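PDB 5KYO: Cyp101j2 from Sphingobium yanoikuyae, which is a haem-containing cytochrome P450 monooxygenase that hydroxylates 1,8-cineole, probably by activating molecular oxygen at the haem iron. Local coordinates for residues A[200-205]-A[220-225]. Numbering follows the deposited sequence. Where two conformers were deposited one is given.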
# COMPACT_ATOMS: atom_id res chain seq x y z
N LYS A 200 -3.87 -15.73 -7.76
CA LYS A 200 -4.62 -15.11 -6.67
C LYS A 200 -4.44 -15.88 -5.37
O LYS A 200 -4.24 -15.28 -4.31
CB LYS A 200 -6.11 -15.01 -7.00
CG LYS A 200 -6.92 -14.34 -5.90
CD LYS A 200 -8.41 -14.46 -6.16
CE LYS A 200 -9.21 -13.73 -5.08
NZ LYS A 200 -8.74 -14.10 -3.73
N HIS A 201 -4.51 -17.21 -5.45
CA HIS A 201 -4.34 -18.08 -4.29
C HIS A 201 -2.96 -17.93 -3.67
O HIS A 201 -2.84 -17.82 -2.45
CB HIS A 201 -4.59 -19.54 -4.68
CG HIS A 201 -4.36 -20.51 -3.56
ND1 HIS A 201 -4.93 -20.36 -2.31
CD2 HIS A 201 -3.63 -21.65 -3.51
CE1 HIS A 201 -4.55 -21.36 -1.54
NE2 HIS A 201 -3.76 -22.15 -2.24
N LEU A 202 -1.92 -17.92 -4.50
CA LEU A 202 -0.55 -17.75 -3.99
C LEU A 202 -0.33 -16.40 -3.33
O LEU A 202 0.23 -16.31 -2.24
CB LEU A 202 0.46 -17.94 -5.12
CG LEU A 202 0.45 -19.35 -5.70
CD1 LEU A 202 1.40 -19.38 -6.86
CD2 LEU A 202 0.84 -20.36 -4.65
N ALA A 203 -0.80 -15.34 -3.98
CA ALA A 203 -0.66 -14.00 -3.41
C ALA A 203 -1.44 -13.85 -2.08
O ALA A 203 -0.97 -13.18 -1.16
CB ALA A 203 -1.10 -12.94 -4.41
N ASP A 204 -2.60 -14.47 -1.99
CA ASP A 204 -3.41 -14.41 -0.77
C ASP A 204 -2.69 -15.14 0.37
O ASP A 204 -2.54 -14.61 1.46
CB ASP A 204 -4.79 -15.01 -1.01
N GLN A 205 -2.22 -16.35 0.09
CA GLN A 205 -1.55 -17.14 1.12
C GLN A 205 -0.16 -16.60 1.46
O GLN A 205 0.40 -16.92 2.51
CB GLN A 205 -1.46 -18.60 0.70
CG GLN A 205 -2.82 -19.27 0.57
CD GLN A 205 -3.66 -19.14 1.83
OE1 GLN A 205 -4.87 -18.91 1.77
NE2 GLN A 205 -3.02 -19.30 2.99
N LYS A 220 8.23 -21.08 -2.59
CA LYS A 220 8.70 -22.12 -3.51
C LYS A 220 7.70 -22.31 -4.65
O LYS A 220 8.09 -22.51 -5.81
CB LYS A 220 8.91 -23.45 -2.78
CG LYS A 220 9.39 -24.59 -3.70
CD LYS A 220 9.48 -25.91 -2.97
CE LYS A 220 8.40 -26.90 -3.44
NZ LYS A 220 7.01 -26.38 -3.23
N GLN A 221 6.41 -22.26 -4.33
CA GLN A 221 5.37 -22.39 -5.36
C GLN A 221 5.39 -21.20 -6.34
O GLN A 221 5.18 -21.38 -7.55
CB GLN A 221 3.97 -22.53 -4.72
CG GLN A 221 3.69 -23.90 -4.11
CD GLN A 221 2.23 -24.07 -3.69
OE1 GLN A 221 1.32 -23.56 -4.33
NE2 GLN A 221 2.01 -24.79 -2.60
N PHE A 222 5.63 -20.00 -5.80
CA PHE A 222 5.85 -18.82 -6.63
C PHE A 222 7.01 -19.03 -7.62
O PHE A 222 6.88 -18.75 -8.81
CB PHE A 222 6.15 -17.59 -5.77
CG PHE A 222 4.94 -16.72 -5.49
CD1 PHE A 222 4.04 -16.41 -6.50
CD2 PHE A 222 4.73 -16.20 -4.23
CE1 PHE A 222 2.94 -15.61 -6.26
CE2 PHE A 222 3.61 -15.40 -3.98
CZ PHE A 222 2.73 -15.11 -4.99
N ARG A 223 8.14 -19.52 -7.12
CA ARG A 223 9.30 -19.71 -7.97
C ARG A 223 9.09 -20.83 -8.99
O ARG A 223 9.53 -20.71 -10.12
CB ARG A 223 10.54 -19.99 -7.14
CG ARG A 223 10.94 -18.84 -6.28
CD ARG A 223 12.23 -19.15 -5.58
NE ARG A 223 12.52 -18.25 -4.49
CZ ARG A 223 12.95 -17.00 -4.62
NH1 ARG A 223 13.15 -16.49 -5.83
NH2 ARG A 223 13.18 -16.26 -3.53
N GLU A 224 8.42 -21.91 -8.58
CA GLU A 224 8.14 -23.02 -9.49
C GLU A 224 7.24 -22.58 -10.64
O GLU A 224 7.31 -23.12 -11.76
CB GLU A 224 7.51 -24.18 -8.71
CG GLU A 224 8.53 -24.92 -7.85
CD GLU A 224 7.88 -25.97 -6.97
OE1 GLU A 224 6.65 -25.93 -6.78
OE2 GLU A 224 8.61 -26.85 -6.47
N TYR A 225 6.40 -21.59 -10.36
CA TYR A 225 5.53 -21.03 -11.39
C TYR A 225 6.27 -20.03 -12.30
O TYR A 225 6.12 -20.06 -13.52
CB TYR A 225 4.31 -20.35 -10.74
CG TYR A 225 3.45 -19.65 -11.77
CD1 TYR A 225 2.49 -20.35 -12.48
CD2 TYR A 225 3.61 -18.30 -12.04
CE1 TYR A 225 1.73 -19.72 -13.46
CE2 TYR A 225 2.86 -17.66 -12.99
CZ TYR A 225 1.92 -18.38 -13.71
OH TYR A 225 1.15 -17.73 -14.65
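Leu202 and Phe222 bring together two helices that run roughly antiparallel, 149° between their directions, with the axes of the short segments 10.5 Å apart at closest approach. These two residues also set the register, their CA atoms lying 7.0 Å from each other. The CA–CB bond of Leu202 points toward helix 215-235; that of Phe222 points past helix 196-206, but its ring swings in toward Leu202, and the two side chains overlap alongside each other, each reaching for the opposite helix. The result is a CH-pi contact: Leu202 CB sits over one face of the ring, 3.9 Å from the Phe222 centroid and 28° off the normal. With chi1 at -64°, CG of Leu202 lies beside its backbone N and is carried toward the partner helix, where the two methyls diverge. CD1 follows along the ring, 4.0 Å from Phe222 CD1, while Leu202 CD2 meets the extended chain of Gln221, 3.3 Å from Gln221 OE1. At the far end of the ring, Phe222 CZ comes 3.7 Å from Ala203 N, an oblique approach, and 4.4 Å from Ala203 CB. Helix 257-270 packs on the ring as well, Leu268 touching both Ala203 and Phe222 and Ile265 touching Phe222. In P450 terms these are probably helices F and G lying across the long central helix, with the side chain of Ala203 about 12 Å from the haem. Replacing Phe222 by alanine is likely to open a gap between the three helices and leave Leu202 CB without the ring face it lies on. Between the two segments the grip is mostly apolar, with neither a hydrogen bond nor a salt bridge linking them; it therefore depends on close fit and burial, the Gln221 amide oxygen lying against a methyl at the partly exposed edge.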